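Local atomic coordinates of putative dehydrogenase (Pseudomonas fluorescens, PDB entry 6UUG), a protein that catalyses the flavin-dependent oxidation of methanesulfinate as the monooxygenase of a two-component system in bacterial sulfur assimilation. Residues A[148-152]-A[180-184]; A[191-196]-A[228-234]. All coordinates share one frame; numbering follows the deposited sequence.

Interaction 1 (A[148-152]-A[180-184]); sequences TRTVV and SAVDE
Val151 and Val182 form a single beta bridge in the beta domain that, in acyl-CoA dehydrogenase-like folds, lies between the helical N- and C-terminal parts. It is bonded in the parallel pattern: Val182 N donates to Thr150 O at 3.0 Å, and Val182 O receives Val152 N at 3.1 Å, the latter donor standing well above the carbonyl plane. The segments run 82° apart end to end, consistent with a pairing limited to one bridge where strand 151-154 crosses strand 176-183.

Side chains fill the space around this crossing on two faces. On one, OG1 of Thr150 sits beside the backbone N (chi1 -63°), weakly hydrogen-bonded to Lys164 O, and the methyl CG2 swings to the far side from that N to lie against Ala181 CB at 3.7 Å. The same methyl covers Ser180 O, which is buried with no polar partner. Val152 joins it there, its CG1 lying 3.9 Å from Ala181 CB, and Phe161 of strand 159-162 packs against Thr150, Val152 and Ala181. The CG1 branch of Val152 is wedged between its own N and carbonyl carbon, with chi1 at only 39°, and this rotation brings the methyl alongside the acceptor Val182 O, 3.3 Å away.

On the other face, the two valines of the bridge meet by one branch each, Val151 CG1 lying 3.6 Å from Val182 CG2. Val182 CG1 points instead to Thr148 CG2, at 4.0 Å, so that the two branches reach different residues. Beyond Val151, Glu184 crosses back from the strand end: its chain is extended past CG and sets the carboxylate over the valine, with OE2 3.3 Å from Val151 CG1.

Interaction 2 (A[191-196]-A[228-234]); sequences LIAAIP and VEESELL
This is an antiparallel backbone pairing, buried in the beta domain, between strand 189-196 and the loop that follows strand 221-228. Ala193 and Leu233 are its non-hydrogen-bonded pair, flanked by Leu234 N to Ile192 O (2.8 Å, almost straight at 177°) and Ala194 N to Glu232 O (3.0 Å, in the carbonyl plane). Within the Ile192-Leu234 pair a water takes the place of a second direct bond, accepting from Ile192 N and donating to Leu234 O.

Leu233 CD2 lies 3.6 Å from Leu191 CD2, while Ala193 CB meets Val228 CG1, also at 3.6 Å. On the opposite face Leu234 CD1 touches Ile192 CG2 at 3.8 Å, and Leu234 also packs on helix 100-119. With CG beside the backbone N (chi1 -63°) and the chain extended beyond, Glu232 crosses Ile195 at about a right angle; OE1 accepts Glu229 N at 2.8 Å, and OE2 binds Arg199 and a second water that also donates to Ala194 O. Replacing Glu232 by alanine removes the carboxylate, and Arg199 would probably lose this charged mate and Glu229 N its acceptor. The 3-10 segment 230-232 brings the chain back along outer strand 189-196, in the beta domain of the acyl-CoA dehydrogenase-like fold.

Overall arrangement
The two contacts, with centres 13 Å apart, lie on consecutive antiparallel strands, 176-183 and 189-196, of one small sheet. Ala181 O and Leu191 N, 2.7 Å apart, probably hydrogen-bond and tie interaction 1 directly to interaction 2, and Val152 CG2 packs on Leu191 CD2 at 4.0 Å. Phe161 of strand 159-162 is common to both, touching Thr150, Val152 and Ala181 in the first and Leu191, Ala193 and Val228 in the second. Arg159 likewise touches Val152 and forms a salt bridge with Glu230. Together they join the two sheets of the beta domain, and no other subunit of the tetramer touches either contact.

Interaction 1 (A[148-152]-A[180-184])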
# COMPACT_ATOMS: atom_id res chain seq x y z
N THR A 148 -26.55 -4.65 -26.79
CA THR A 148 -27.15 -4.38 -28.09
C THR A 148 -28.19 -5.43 -28.50
O THR A 148 -28.51 -5.53 -29.69
CB THR A 148 -26.06 -4.25 -29.15
OG1 THR A 148 -25.33 -5.49 -29.23
CG2 THR A 148 -25.10 -3.13 -28.80
N ARG A 149 -28.72 -6.19 -27.55
CA ARG A 149 -29.72 -7.22 -27.86
C ARG A 149 -31.10 -6.65 -28.15
O ARG A 149 -31.94 -7.36 -28.71
CB ARG A 149 -29.82 -8.23 -26.71
CG ARG A 149 -28.65 -9.18 -26.59
CD ARG A 149 -28.86 -10.14 -25.43
NE ARG A 149 -28.96 -9.43 -24.16
CZ ARG A 149 -29.43 -9.97 -23.04
NH1 ARG A 149 -29.85 -11.23 -23.03
NH2 ARG A 149 -29.49 -9.25 -21.93
N THR A 150 -31.38 -5.40 -27.77
CA THR A 150 -32.65 -4.77 -28.08
C THR A 150 -32.49 -3.91 -29.32
O THR A 150 -31.60 -3.06 -29.38
CB THR A 150 -33.14 -3.92 -26.90
OG1 THR A 150 -33.39 -4.78 -25.78
CG2 THR A 150 -34.44 -3.21 -27.26
N VAL A 151 -33.34 -4.15 -30.32
CA VAL A 151 -33.29 -3.43 -31.59
C VAL A 151 -34.63 -2.75 -31.82
O VAL A 151 -35.67 -3.16 -31.31
CB VAL A 151 -32.93 -4.35 -32.78
CG1 VAL A 151 -31.69 -5.17 -32.49
CG2 VAL A 151 -34.11 -5.24 -33.13
N VAL A 152 -34.59 -1.68 -32.60
CA VAL A 152 -35.78 -0.90 -32.92
C VAL A 152 -36.07 -1.05 -34.41
O VAL A 152 -35.17 -0.91 -35.24
CB VAL A 152 -35.61 0.58 -32.53
CG1 VAL A 152 -34.20 1.06 -32.83
CG2 VAL A 152 -36.65 1.46 -33.24
N SER A 180 -33.17 1.90 -24.09
CA SER A 180 -32.38 2.08 -25.30
C SER A 180 -32.57 0.90 -26.24
O SER A 180 -32.91 -0.21 -25.83
CB SER A 180 -30.89 2.25 -24.98
OG SER A 180 -30.41 1.16 -24.21
N ALA A 181 -32.31 1.17 -27.52
CA ALA A 181 -32.35 0.15 -28.56
C ALA A 181 -31.39 0.59 -29.66
O ALA A 181 -31.05 1.76 -29.78
CB ALA A 181 -33.76 -0.04 -29.13
N VAL A 182 -30.93 -0.38 -30.46
CA VAL A 182 -30.03 -0.10 -31.57
C VAL A 182 -30.83 -0.11 -32.87
O VAL A 182 -31.61 -1.03 -33.12
CB VAL A 182 -28.85 -1.09 -31.62
CG1 VAL A 182 -27.93 -0.88 -30.42
CG2 VAL A 182 -29.34 -2.52 -31.63
N ASP A 183 -30.66 0.94 -33.67
CA ASP A 183 -31.19 0.97 -35.03
C ASP A 183 -30.09 0.48 -35.95
O ASP A 183 -29.09 1.18 -36.16
CB ASP A 183 -31.65 2.38 -35.41
CG ASP A 183 -31.75 2.56 -36.91
OD1 ASP A 183 -32.33 1.68 -37.59
OD2 ASP A 183 -31.25 3.60 -37.42
N GLU A 184 -30.27 -0.71 -36.51
CA GLU A 184 -29.25 -1.32 -37.34
C GLU A 184 -29.16 -0.63 -38.70
O GLU A 184 -29.59 -1.18 -39.72
CB GLU A 184 -29.53 -2.82 -37.48
CG GLU A 184 -29.96 -3.44 -36.15
CD GLU A 184 -30.02 -4.95 -36.17
OE1 GLU A 184 -29.04 -5.59 -36.62
OE2 GLU A 184 -31.06 -5.51 -35.74

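Interaction 2 (A[191-196]-A[228-234])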
# COMPACT_ATOMS: atom_id res chain seq x y z
N LEU A 191 -30.58 4.47 -29.84
CA LEU A 191 -31.77 5.30 -29.75
C LEU A 191 -32.34 5.18 -28.34
O LEU A 191 -32.49 4.07 -27.82
CB LEU A 191 -32.81 4.86 -30.79
CG LEU A 191 -34.17 5.55 -30.75
CD1 LEU A 191 -34.02 7.00 -31.17
CD2 LEU A 191 -35.15 4.83 -31.66
N ILE A 192 -32.65 6.32 -27.72
CA ILE A 192 -33.13 6.38 -26.34
C ILE A 192 -34.57 6.87 -26.34
O ILE A 192 -34.92 7.81 -27.05
CB ILE A 192 -32.26 7.31 -25.47
CG1 ILE A 192 -30.76 7.13 -25.78
CG2 ILE A 192 -32.56 7.07 -24.00
CD1 ILE A 192 -30.22 5.79 -25.44
N ALA A 193 -35.41 6.24 -25.51
CA ALA A 193 -36.81 6.64 -25.38
C ALA A 193 -37.22 6.63 -23.92
O ALA A 193 -36.67 5.87 -23.12
CB ALA A 193 -37.73 5.72 -26.20
N ALA A 194 -38.20 7.47 -23.57
CA ALA A 194 -38.84 7.45 -22.26
C ALA A 194 -40.25 6.90 -22.42
O ALA A 194 -41.06 7.49 -23.13
CB ALA A 194 -38.88 8.85 -21.65
N ILE A 195 -40.54 5.78 -21.76
CA ILE A 195 -41.83 5.11 -21.97
C ILE A 195 -42.36 4.59 -20.65
O ILE A 195 -41.60 4.34 -19.71
CB ILE A 195 -41.71 3.96 -23.00
CG1 ILE A 195 -40.70 2.91 -22.54
CG2 ILE A 195 -41.34 4.49 -24.38
CD1 ILE A 195 -40.54 1.77 -23.53
N PRO A 196 -43.69 4.45 -20.54
CA PRO A 196 -44.27 3.93 -19.30
C PRO A 196 -43.79 2.52 -19.01
O PRO A 196 -43.67 1.69 -19.91
CB PRO A 196 -45.78 3.96 -19.57
CG PRO A 196 -45.95 4.94 -20.67
CD PRO A 196 -44.72 4.83 -21.52
N VAL A 228 -43.13 2.54 -29.50
CA VAL A 228 -42.48 3.77 -29.07
C VAL A 228 -42.85 4.89 -30.04
O VAL A 228 -42.57 4.79 -31.24
CB VAL A 228 -40.95 3.62 -28.97
CG1 VAL A 228 -40.32 4.91 -28.52
CG2 VAL A 228 -40.59 2.51 -28.00
N GLU A 229 -43.47 5.96 -29.53
CA GLU A 229 -43.86 7.08 -30.37
C GLU A 229 -42.67 7.99 -30.65
O GLU A 229 -41.72 8.07 -29.86
CB GLU A 229 -44.96 7.91 -29.71
CG GLU A 229 -46.18 7.15 -29.31
CD GLU A 229 -46.82 6.43 -30.47
OE1 GLU A 229 -46.91 7.01 -31.59
OE2 GLU A 229 -47.23 5.28 -30.27
N GLU A 230 -42.75 8.71 -31.78
CA GLU A 230 -41.74 9.73 -32.08
C GLU A 230 -41.61 10.71 -30.93
O GLU A 230 -40.50 11.12 -30.57
CB GLU A 230 -42.11 10.48 -33.36
CG GLU A 230 -42.09 9.63 -34.61
CD GLU A 230 -40.74 8.99 -34.86
OE1 GLU A 230 -40.66 7.74 -34.87
OE2 GLU A 230 -39.76 9.75 -35.03
N SER A 231 -42.74 11.10 -30.33
CA SER A 231 -42.76 12.02 -29.20
C SER A 231 -42.08 11.46 -27.96
O SER A 231 -41.89 12.20 -26.99
CB SER A 231 -44.20 12.41 -28.86
OG SER A 231 -44.90 11.31 -28.30
N GLU A 232 -41.74 10.17 -27.95
CA GLU A 232 -41.08 9.59 -26.80
C GLU A 232 -39.58 9.39 -27.01
O GLU A 232 -38.89 9.02 -26.06
CB GLU A 232 -41.76 8.26 -26.44
CG GLU A 232 -43.22 8.48 -26.03
CD GLU A 232 -44.02 7.20 -25.91
OE1 GLU A 232 -43.84 6.30 -26.76
OE2 GLU A 232 -44.81 7.10 -24.96
N LEU A 233 -39.08 9.65 -28.22
CA LEU A 233 -37.67 9.49 -28.52
C LEU A 233 -36.89 10.72 -28.10
O LEU A 233 -37.31 11.85 -28.34
CB LEU A 233 -37.46 9.25 -30.02
CG LEU A 233 -38.18 8.04 -30.62
CD1 LEU A 233 -38.02 8.01 -32.13
CD2 LEU A 233 -37.66 6.77 -30.00
N LEU A 234 -35.73 10.50 -27.48
CA LEU A 234 -34.89 11.59 -26.98
C LEU A 234 -33.86 11.90 -28.06
O LEU A 234 -32.73 11.41 -28.03
CB LEU A 234 -34.25 11.21 -25.65
CG LEU A 234 -35.12 10.51 -24.61
CD1 LEU A 234 -34.36 10.34 -23.29
CD2 LEU A 234 -36.45 11.23 -24.38
O HOH W 1 -31.80 8.84 -28.74
O HOH W 2 -43.78 8.11 -22.63